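PDB 1PZM: hypoxanthine-guanine phosphoribosyltransferase from Leishmania tarentolae, which probably converts hypoxanthine and guanine to IMP and GMP in purine salvage, taking the phosphoribosyl group from 5-phosphoribosyl 1-diphosphate. Local coordinates for residues E125-S130 with L155-G160; R119-V124 with K144-L149. All coordinates share one frame; numbering follows the deposited sequence.

Overall arrangement
Contacts 1 and 2 lie at the two ends of one arrangement: strand 148-156 runs parallel to strand 120-125 near its start and to strand 127-128 near its finish. Their centres are about 21 Å apart, and helix 132-142 lies in the chain between the first and second segment of each. Contact 2, 119-124 with 144-149, is partly buried; it combines a histidine-serine pair with an aliphatic cluster on the face of the sheet toward helix 132-142, well away from the nucleotide. Contact 1, 125-130 with 155-160, is buried and belongs to the nucleotide site, so its backbone N-H groups and its lysine serve phosphate and base.

Contact 1 of 2, residues E125-S130 with L155-G160; sequences EDIVDS and LDKPSG. With 5GP (guanosine-5'-monophosphate), chain C.
One side of the GMP pocket of this type I phosphoribosyltransferase is formed where Ile127 and Val128 run parallel to Leu155 and Asp156, the two strands of a beta-alpha-beta unit. Val128 N donates to Leu155 O (3.1 Å), and Lys157 N to Val128 O. From there the Lys157 side chain, bent at chi3 (-68°), passes the tip of Ile127, whose CD1 lies 3.7 Å from Lys157 CE. The bend brings Lys157 NZ to the purine, where it grips N7 (2.6 Å) and O6 (2.7 Å) of GMP; Ala177 O also accepts from it, and a water accepts from the same amine and makes a weak bond to Asp129 OD2. Ile127 CG2 packs 3.4 Å from N9 of the base. Main-chain donors grip the phosphate: Asp129 N reaches O1P of GMP at 2.8 Å, and Ser130 N binds O2P. Asp129 CB lies 3.7 Å from C8 of the base; its carboxylate has a salt bridge to Arg176, and Asp129 OD2 sits 4.2 Å from Lys157 NZ, too far for a second. Asp156 OD2 has its own salt bridge, to Arg161. Val128 packs on Leu134 of helix 132-142, and Leu155 on Ile172 of strand 169-173.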
loop_
_atom_site.group_PDB
_atom_site.type_symbol
_atom_site.label_atom_id
_atom_site.label_comp_id
_atom_site.label_asym_id
_atom_site.label_seq_id
_atom_site.Cartn_x
_atom_site.Cartn_y
_atom_site.Cartn_z
ATOM N N GLU A 125 9.493 6.689 2.316
ATOM C CA GLU A 125 9.052 6.980 3.678
ATOM C C GLU A 125 7.905 7.970 3.679
ATOM O O GLU A 125 7.872 8.906 2.851
ATOM C CB GLU A 125 10.191 7.644 4.428
ATOM C CG GLU A 125 11.281 6.738 4.871
ATOM C CD GLU A 125 11.141 6.376 6.329
ATOM O OE1 GLU A 125 10.076 5.828 6.730
ATOM O OE2 GLU A 125 12.108 6.691 7.078
ATOM N N ASP A 126 7.010 7.835 4.649
ATOM C CA ASP A 126 5.944 8.834 4.751
ATOM C C ASP A 126 6.439 10.146 5.379
ATOM O O ASP A 126 6.185 11.241 4.843
ATOM C CB ASP A 126 4.747 8.296 5.524
ATOM C CG ASP A 126 5.134 7.596 6.788
ATOM O OD1 ASP A 126 6.320 7.521 7.154
ATOM O OD2 ASP A 126 4.281 7.078 7.529
ATOM N N ILE A 127 7.149 10.051 6.481
ATOM C CA ILE A 127 7.546 11.236 7.238
ATOM C C ILE A 127 8.828 10.944 7.979
ATOM O O ILE A 127 9.013 9.853 8.527
ATOM C CB ILE A 127 6.364 11.766 8.156
ATOM C CG1 ILE A 127 6.757 13.086 8.832
ATOM C CG2 ILE A 127 5.875 10.705 9.188
ATOM C CD1 ILE A 127 5.533 13.971 9.127
ATOM N N VAL A 128 9.737 11.907 7.953
ATOM C CA VAL A 128 11.000 11.805 8.668
ATOM C C VAL A 128 11.113 12.934 9.671
ATOM O O VAL A 128 11.005 14.117 9.313
ATOM C CB VAL A 128 12.216 11.752 7.729
ATOM C CG1 VAL A 128 13.525 11.672 8.525
ATOM C CG2 VAL A 128 12.132 10.520 6.787
ATOM N N ASP A 129 11.376 12.588 10.930
ATOM C CA ASP A 129 11.424 13.582 11.969
ATOM C C ASP A 129 12.865 13.632 12.538
ATOM O O ASP A 129 13.691 14.405 12.032
ATOM C CB ASP A 129 10.299 13.258 12.976
ATOM C CG ASP A 129 10.215 14.246 14.120
ATOM O OD1 ASP A 129 10.721 15.392 14.000
ATOM O OD2 ASP A 129 9.624 13.958 15.185
ATOM N N SER A 130 13.227 12.773 13.512
ATOM C CA SER A 130 14.610 12.800 14.015
ATOM C C SER A 130 15.559 12.180 12.998
ATOM O O SER A 130 16.760 12.423 13.062
ATOM C CB SER A 130 14.738 11.994 15.330
ATOM O OG SER A 130 14.502 10.593 15.046
ATOM N N LEU A 155 6.889 13.798 3.619
ATOM C CA LEU A 155 6.892 14.910 4.556
ATOM C C LEU A 155 8.196 14.903 5.300
ATOM O O LEU A 155 8.490 14.006 6.074
ATOM C CB LEU A 155 5.735 14.781 5.551
ATOM C CG LEU A 155 4.333 14.767 4.980
ATOM C CD1 LEU A 155 3.384 14.651 6.158
ATOM C CD2 LEU A 155 4.111 16.101 4.189
ATOM N N ASP A 156 8.996 15.944 5.099
ATOM C CA ASP A 156 10.275 16.041 5.832
ATOM C C ASP A 156 10.102 17.076 6.908
ATOM O O ASP A 156 9.709 18.228 6.598
ATOM C CB ASP A 156 11.391 16.463 4.845
ATOM C CG ASP A 156 12.773 16.168 5.376
ATOM O OD1 ASP A 156 13.762 16.717 4.825
ATOM O OD2 ASP A 156 12.936 15.376 6.344
ATOM N N LYS A 157 10.472 16.726 8.154
ATOM C CA LYS A 157 10.524 17.691 9.260
ATOM C C LYS A 157 11.966 17.927 9.702
ATOM O O LYS A 157 12.390 17.447 10.796
ATOM C CB LYS A 157 9.627 17.236 10.460
ATOM C CG LYS A 157 8.134 17.012 10.050
ATOM C CD LYS A 157 7.161 16.775 11.272
ATOM C CE LYS A 157 7.437 15.519 11.926
ATOM N NZ LYS A 157 6.275 14.941 12.809
ATOM N N PRO A 158 12.732 18.702 8.909
ATOM C CA PRO A 158 14.169 18.866 9.192
ATOM C C PRO A 158 14.459 19.586 10.516
ATOM O O PRO A 158 15.561 19.418 11.126
ATOM C CB PRO A 158 14.710 19.631 7.956
ATOM C CG PRO A 158 13.491 20.360 7.325
ATOM C CD PRO A 158 12.309 19.471 7.714
ATOM N N SER A 159 13.493 20.342 11.024
ATOM C CA SER A 159 13.781 21.008 12.307
ATOM C C SER A 159 13.802 19.974 13.439
ATOM O O SER A 159 14.221 20.285 14.480
ATOM C CB SER A 159 12.813 22.150 12.641
ATOM O OG SER A 159 11.467 21.676 12.774
ATOM N N GLY A 160 13.330 18.755 13.180
ATOM C CA GLY A 160 13.362 17.678 14.149
ATOM C C GLY A 160 14.637 16.826 14.246
ATOM O O GLY A 160 14.686 15.925 15.097
HETATM P P 5GP C . 12.035 9.450 13.330
HETATM O O1P 5GP C . 12.410 10.243 12.126
HETATM O O2P 5GP C . 12.241 10.201 14.597
HETATM O O3P 5GP C . 12.974 8.302 13.350
HETATM O "O5'" 5GP C . 10.517 8.953 13.174
HETATM C "C5'" 5GP C . 9.893 8.052 14.098
HETATM C "C4'" 5GP C . 8.581 7.427 13.535
HETATM O "O4'" 5GP C . 7.433 8.278 13.671
HETATM C "C3'" 5GP C . 8.624 7.048 12.058
HETATM O "O3'" 5GP C . 7.945 5.814 11.812
HETATM C "C2'" 5GP C . 7.879 8.208 11.417
HETATM O "O2'" 5GP C . 7.396 7.839 10.157
HETATM C "C1'" 5GP C . 6.796 8.578 12.442
HETATM N N9 5GP C . 6.460 10.033 12.439
HETATM C C8 5GP C . 7.237 11.150 12.804
HETATM N N7 5GP C . 6.444 12.308 12.747
HETATM C C5 5GP C . 5.158 11.830 12.612
HETATM C C6 5GP C . 3.932 12.495 12.485
HETATM O O6 5GP C . 3.877 13.764 12.458
HETATM N N1 5GP C . 2.760 11.751 12.352
HETATM C C2 5GP C . 2.820 10.356 12.367
HETATM N N2 5GP C . 1.720 9.612 12.275
HETATM N N3 5GP C . 4.019 9.710 12.474
HETATM C C4 5GP C . 5.175 10.459 12.600
HETATM O O HOH W 1 7.552 15.940 14.925
#

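Contact 2 of 2, residues R119-V124 with K144-L149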
loop_
_atom_site.group_PDB
_atom_site.type_symbol
_atom_site.label_atom_id
_atom_site.label_comp_id
_atom_site.label_asym_id
_atom_site.label_seq_id
_atom_site.Cartn_x
_atom_site.Cartn_y
_atom_site.Cartn_z
ATOM N N ARG A 119 21.461 -3.754 -7.460
ATOM C CA ARG A 119 20.192 -3.136 -7.919
ATOM C C ARG A 119 20.058 -1.676 -7.496
ATOM O O ARG A 119 20.713 -1.233 -6.528
ATOM C CB ARG A 119 18.966 -3.928 -7.393
ATOM C CG ARG A 119 18.957 -5.395 -7.770
ATOM C CD ARG A 119 19.054 -5.636 -9.250
ATOM N NE ARG A 119 18.966 -7.056 -9.526
ATOM C CZ ARG A 119 19.230 -7.618 -10.696
ATOM N NH1 ARG A 119 19.616 -6.872 -11.727
ATOM N NH2 ARG A 119 19.110 -8.937 -10.829
ATOM N N HIS A 120 19.224 -0.927 -8.209
ATOM C CA HIS A 120 18.980 0.478 -7.878
ATOM C C HIS A 120 17.808 0.528 -6.913
ATOM O O HIS A 120 16.688 0.093 -7.246
ATOM C CB HIS A 120 18.700 1.290 -9.133
ATOM C CG HIS A 120 19.872 1.378 -10.058
ATOM N ND1 HIS A 120 21.016 2.092 -9.740
ATOM C CD2 HIS A 120 20.091 0.839 -11.283
ATOM C CE1 HIS A 120 21.882 1.995 -10.733
ATOM N NE2 HIS A 120 21.351 1.239 -11.678
ATOM N N ILE A 121 18.066 0.963 -5.684
ATOM C CA ILE A 121 16.991 0.924 -4.689
ATOM C C ILE A 121 16.661 2.301 -4.105
ATOM O O ILE A 121 17.520 3.179 -3.993
ATOM C CB ILE A 121 17.299 -0.085 -3.555
ATOM C CG1 ILE A 121 18.473 0.377 -2.727
ATOM C CG2 ILE A 121 17.507 -1.533 -4.075
ATOM C CD1 ILE A 121 18.686 -0.525 -1.520
ATOM N N MET A 122 15.389 2.464 -3.755
ATOM C CA MET A 122 14.883 3.722 -3.245
ATOM C C MET A 122 14.007 3.467 -2.033
ATOM O O MET A 122 12.925 2.789 -2.135
ATOM C CB MET A 122 14.047 4.433 -4.303
ATOM C CG MET A 122 13.576 5.813 -3.801
ATOM S SD MET A 122 12.885 6.843 -5.070
ATOM C CE MET A 122 14.513 7.281 -5.920
ATOM N N LEU A 123 14.441 4.002 -0.890
ATOM C CA LEU A 123 13.652 3.874 0.333
ATOM C C LEU A 123 12.539 4.891 0.284
ATOM O O LEU A 123 12.781 6.095 -0.030
ATOM C CB LEU A 123 14.505 4.113 1.591
ATOM C CG LEU A 123 15.476 2.990 1.969
ATOM C CD1 LEU A 123 16.498 3.469 2.973
ATOM C CD2 LEU A 123 14.691 1.799 2.509
ATOM N N VAL A 124 11.321 4.425 0.605
ATOM C CA VAL A 124 10.127 5.248 0.462
ATOM C C VAL A 124 9.530 5.436 1.861
ATOM O O VAL A 124 9.148 4.491 2.515
ATOM C CB VAL A 124 9.050 4.607 -0.478
ATOM C CG1 VAL A 124 7.785 5.499 -0.495
ATOM C CG2 VAL A 124 9.600 4.422 -1.910
ATOM N N LYS A 144 23.882 -4.412 1.865
ATOM C CA LYS A 144 23.401 -5.403 0.866
ATOM C C LYS A 144 24.037 -5.148 -0.530
ATOM O O LYS A 144 23.737 -5.841 -1.518
ATOM C CB LYS A 144 21.876 -5.385 0.751
ATOM C CG LYS A 144 21.116 -5.770 2.018
ATOM C CD LYS A 144 19.607 -5.730 1.746
ATOM C CE LYS A 144 18.770 -6.092 2.967
ATOM N NZ LYS A 144 18.848 -7.539 3.307
ATOM N N LYS A 145 24.925 -4.154 -0.569
ATOM C CA LYS A 145 25.682 -3.758 -1.750
ATOM C C LYS A 145 24.822 -3.455 -2.985
ATOM O O LYS A 145 25.065 -4.020 -4.053
ATOM N N PRO A 146 23.816 -2.589 -2.861
ATOM C CA PRO A 146 23.046 -2.178 -4.046
ATOM C C PRO A 146 23.856 -1.315 -5.018
ATOM O O PRO A 146 24.847 -0.705 -4.622
ATOM C CB PRO A 146 21.895 -1.378 -3.447
ATOM C CG PRO A 146 22.445 -0.839 -2.179
ATOM C CD PRO A 146 23.319 -1.935 -1.632
ATOM N N ALA A 147 23.463 -1.278 -6.282
ATOM C CA ALA A 147 24.062 -0.350 -7.240
ATOM C C ALA A 147 23.984 1.108 -6.756
ATOM O O ALA A 147 24.963 1.794 -6.807
ATOM C CB ALA A 147 23.422 -0.498 -8.625
ATOM N N SER A 148 22.809 1.575 -6.325
ATOM C CA SER A 148 22.689 2.882 -5.687
ATOM C C SER A 148 21.562 2.838 -4.652
ATOM O O SER A 148 20.689 1.962 -4.681
ATOM C CB SER A 148 22.396 3.943 -6.717
ATOM O OG SER A 148 21.139 3.615 -7.303
ATOM N N LEU A 149 21.617 3.767 -3.707
ATOM C CA LEU A 149 20.574 3.916 -2.715
ATOM C C LEU A 149 20.127 5.368 -2.657
ATOM O O LEU A 149 20.963 6.286 -2.470
ATOM C CB LEU A 149 21.094 3.529 -1.348
ATOM C CG LEU A 149 20.074 3.915 -0.262
ATOM C CD1 LEU A 149 18.819 3.019 -0.418
ATOM C CD2 LEU A 149 20.653 3.876 1.157
HETATM O O HOH W 2 18.657 4.115 -6.478
#
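His120 lays one face of its imidazole over the methyl of Ala147, a CH-pi contact with CB 3.9 Å from the ring centroid and offset toward the rim. This is the start of two neighbouring strands in the parallel sheet of the phosphoribosyltransferase fold: His120 is paired with Ser148, and Ile121 with Leu149. The same ring uses ND1 to meet Ser148 OG at 2.9 Å, almost straight, near the ring plane; either atom could be the donor. The near-linear bond limits how the ring can turn, and Phe51 stacks with it as well. Ile121 N donates to Ser148 O (3.0 Å), and Ala147 N makes a weak bond to Arg119 O just ahead of it. On the sheet face opposite the imidazole, Ile121 carries CG1 between its backbone N and carbonyl carbon (chi1 67°), which directs the branch across to the next strand. There CG1 of Ile121 touches Leu149 CD1 at 3.5 Å, and Ile121 CD1 rests on Pro146 CG. The CD1 of Leu149 also meets Leu123 CG, more loosely. Helix 132-142 covers this aliphatic face, with Met141 on Ile121, Met138 on Leu123 and Leu142 on Leu149. A water spans the strands on the histidine side, donating to Ile121 O at 2.9 Å and bonded to Ser148 OG at 2.7 Å.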